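Local coordinates for vacuolar-sorting protein BRO1 (Saccharomyces cerevisiae, PDB 1ZB1), which takes part in sorting cargo proteins into the intralumenal vesicles of multivesicular bodies and recruits the DOA4 deubiquitinase to endosomes, at residues 19-24 and 95-100. Residues are numbered along the deposited sequence; the frame is centred on the assembly and turned at random.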
loop_
_atom_site.group_PDB
_atom_site.type_symbol
_atom_site.label_atom_id
_atom_site.label_comp_id
_atom_site.label_asym_id
_atom_site.label_seq_id
_atom_site.Cartn_x
_atom_site.Cartn_y
_atom_site.Cartn_z
ATOM N N GLU A 19 20.665 -11.978 -2.444
ATOM C CA GLU A 19 22.076 -12.278 -2.270
ATOM C C GLU A 19 22.902 -11.340 -3.135
ATOM O O GLU A 19 22.455 -10.906 -4.197
ATOM C CB GLU A 19 22.373 -13.735 -2.649
ATOM C CG GLU A 19 21.762 -14.727 -1.673
ATOM C CD GLU A 19 22.291 -16.133 -1.842
ATOM O OE1 GLU A 19 21.984 -16.975 -0.968
ATOM O OE2 GLU A 19 23.005 -16.396 -2.838
ATOM N N LYS A 20 24.101 -11.008 -2.665
ATOM C CA LYS A 20 24.984 -10.137 -3.421
ATOM C C LYS A 20 25.236 -10.771 -4.791
ATOM O O LYS A 20 25.603 -11.940 -4.887
ATOM C CB LYS A 20 26.294 -9.944 -2.650
ATOM C CG LYS A 20 27.495 -9.544 -3.494
ATOM C CD LYS A 20 27.287 -8.243 -4.243
ATOM C CE LYS A 20 28.521 -7.939 -5.098
ATOM N NZ LYS A 20 28.354 -6.758 -5.972
ATOM N N LEU A 21 25.013 -10.000 -5.848
ATOM C CA LEU A 21 25.218 -10.485 -7.210
ATOM C C LEU A 21 26.423 -9.755 -7.803
ATOM O O LEU A 21 26.538 -8.537 -7.675
ATOM C CB LEU A 21 23.976 -10.189 -8.050
ATOM C CG LEU A 21 23.876 -10.716 -9.482
ATOM C CD1 LEU A 21 23.507 -12.197 -9.462
ATOM C CD2 LEU A 21 22.799 -9.933 -10.230
ATOM N N ASP A 22 27.322 -10.487 -8.449
ATOM C CA ASP A 22 28.494 -9.849 -9.044
ATOM C C ASP A 22 28.267 -9.587 -10.529
ATOM O O ASP A 22 28.516 -10.457 -11.364
ATOM C CB ASP A 22 29.739 -10.726 -8.850
ATOM C CG ASP A 22 31.013 -10.047 -9.334
ATOM O OD1 ASP A 22 32.113 -10.543 -9.016
ATOM O OD2 ASP A 22 30.917 -9.019 -10.033
ATOM N N TRP A 23 27.791 -8.385 -10.855
ATOM C CA TRP A 23 27.539 -8.028 -12.246
ATOM C C TRP A 23 28.830 -8.014 -13.072
ATOM O O TRP A 23 28.808 -8.354 -14.249
ATOM C CB TRP A 23 26.856 -6.656 -12.351
ATOM C CG TRP A 23 25.347 -6.712 -12.424
ATOM C CD1 TRP A 23 24.463 -6.380 -11.438
ATOM C CD2 TRP A 23 24.557 -7.107 -13.554
ATOM N NE1 TRP A 23 23.166 -6.537 -11.885
ATOM C CE2 TRP A 23 23.196 -6.983 -13.178
ATOM C CE3 TRP A 23 24.864 -7.551 -14.847
ATOM C CZ2 TRP A 23 22.144 -7.288 -14.053
ATOM C CZ3 TRP A 23 23.813 -7.853 -15.718
ATOM C CH2 TRP A 23 22.472 -7.719 -15.312
ATOM N N LYS A 24 29.944 -7.614 -12.461
ATOM C CA LYS A 24 31.220 -7.576 -13.174
ATOM C C LYS A 24 31.622 -8.979 -13.626
ATOM O O LYS A 24 31.852 -9.221 -14.809
ATOM C CB LYS A 24 32.314 -6.974 -12.284
ATOM C CG LYS A 24 32.033 -5.541 -11.857
ATOM C CD LYS A 24 33.067 -5.013 -10.867
ATOM C CE LYS A 24 34.410 -4.776 -11.531
ATOM N NZ LYS A 24 35.418 -4.218 -10.579
ATOM N N MET A 95 22.433 -14.770 -15.245
ATOM C CA MET A 95 22.733 -14.065 -14.007
ATOM C C MET A 95 21.998 -14.826 -12.910
ATOM O O MET A 95 20.823 -15.164 -13.071
ATOM C CB MET A 95 22.222 -12.625 -14.068
ATOM C CG MET A 95 22.856 -11.786 -15.170
ATOM S SD MET A 95 24.644 -11.771 -15.056
ATOM C CE MET A 95 24.882 -11.018 -13.441
ATOM N N ASP A 96 22.677 -15.103 -11.803
ATOM C CA ASP A 96 22.041 -15.839 -10.719
ATOM C C ASP A 96 21.236 -14.951 -9.766
ATOM O O ASP A 96 21.568 -14.839 -8.592
ATOM C CB ASP A 96 23.081 -16.630 -9.916
ATOM C CG ASP A 96 23.663 -17.805 -10.696
ATOM O OD1 ASP A 96 22.940 -18.410 -11.519
ATOM O OD2 ASP A 96 24.843 -18.132 -10.463
ATOM N N PHE A 97 20.177 -14.338 -10.283
ATOM C CA PHE A 97 19.296 -13.481 -9.488
ATOM C C PHE A 97 18.697 -14.342 -8.367
ATOM O O PHE A 97 17.923 -15.277 -8.631
ATOM C CB PHE A 97 18.175 -12.930 -10.378
ATOM C CG PHE A 97 18.663 -12.097 -11.545
ATOM C CD1 PHE A 97 18.198 -12.344 -12.834
ATOM C CD2 PHE A 97 19.529 -11.023 -11.342
ATOM C CE1 PHE A 97 18.582 -11.533 -13.910
ATOM C CE2 PHE A 97 19.921 -10.202 -12.406
ATOM C CZ PHE A 97 19.450 -10.453 -13.689
ATOM N N THR A 98 19.042 -14.020 -7.123
ATOM C CA THR A 98 18.584 -14.795 -5.972
ATOM C C THR A 98 17.829 -13.966 -4.932
ATOM O O THR A 98 18.403 -13.073 -4.294
ATOM C CB THR A 98 19.800 -15.497 -5.305
ATOM O OG1 THR A 98 20.465 -16.314 -6.283
ATOM C CG2 THR A 98 19.362 -16.366 -4.126
ATOM N N TRP A 99 16.543 -14.271 -4.758
ATOM C CA TRP A 99 15.701 -13.543 -3.801
ATOM C C TRP A 99 15.011 -14.399 -2.743
ATOM O O TRP A 99 14.536 -15.502 -3.026
ATOM C CB TRP A 99 14.623 -12.736 -4.537
ATOM C CG TRP A 99 15.176 -11.627 -5.382
ATOM C CD1 TRP A 99 15.695 -11.734 -6.637
ATOM C CD2 TRP A 99 15.300 -10.251 -5.010
ATOM N NE1 TRP A 99 16.139 -10.503 -7.074
ATOM C CE2 TRP A 99 15.908 -9.577 -6.092
ATOM C CE3 TRP A 99 14.956 -9.519 -3.863
ATOM C CZ2 TRP A 99 16.181 -8.204 -6.065
ATOM C CZ3 TRP A 99 15.229 -8.144 -3.838
ATOM C CH2 TRP A 99 15.836 -7.507 -4.934
ATOM N N TYR A 100 14.941 -13.859 -1.528
ATOM C CA TYR A 100 14.292 -14.523 -0.401
ATOM C C TYR A 100 12.863 -14.008 -0.227
ATOM O O TYR A 100 12.564 -12.854 -0.540
ATOM C CB TYR A 100 15.046 -14.239 0.909
ATOM C CG TYR A 100 16.406 -14.888 1.045
ATOM C CD1 TYR A 100 17.533 -14.357 0.410
ATOM C CD2 TYR A 100 16.572 -16.025 1.843
ATOM C CE1 TYR A 100 18.795 -14.942 0.573
ATOM C CE2 TYR A 100 17.825 -16.617 2.008
ATOM C CZ TYR A 100 18.927 -16.072 1.377
ATOM O OH TYR A 100 20.157 -16.650 1.565
HETATM O O HOH W 1 21.275 -12.351 -6.251
HETATM O O HOH W 2 22.661 -18.111 -5.769
HETATM O O HOH W 3 23.767 -14.178 -6.309
#
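A single direct backbone hydrogen bond joins residues 19-24 to residues 95-100 at one end, where Glu-19 N donates to Thr-98 O over 3.1 Å, in the carbonyl plane and fairly straight (159°). Past this bond the two segments, running roughly antiparallel, are linked through water: one molecule accepts from Thr-98 N and can donate to Glu-19 O, and a second lies 3.2 Å from both Lys-20 O and Asp-96 O, placed to donate to either. Asp-96 centres an inverse gamma turn, and Thr-98 OG1 donates to Asp-96 O at 3.0 Å from above the carbonyl plane. This is the Bro1 domain, largely helical, and the contact lays the run-in to helix 23-34 beside strand 97-100, whose antiparallel partner is strand 112-115. That neighbour supplies Thr-114, hydrogen-bonded to Thr-98 OG1, and Lys-112, which forms a salt bridge with Glu-19 OE1. The Glu-19 side chain, extended beyond CG, crosses Thr-98 obliquely, while its CG meets the edge of the Tyr-100 ring. Apolar packing takes over toward the helix. Leu-21, with CG anti to the backbone N (chi1 -174°), sends CD2 to 3.6 Å from Phe-97 CE2. Met-95, bent at chi2 and chi3, sets CE over the Trp-23 six-membered ring, 4.0 Å from its centroid, a CH-pi contact on the face that Leu-21 CD2 also covers.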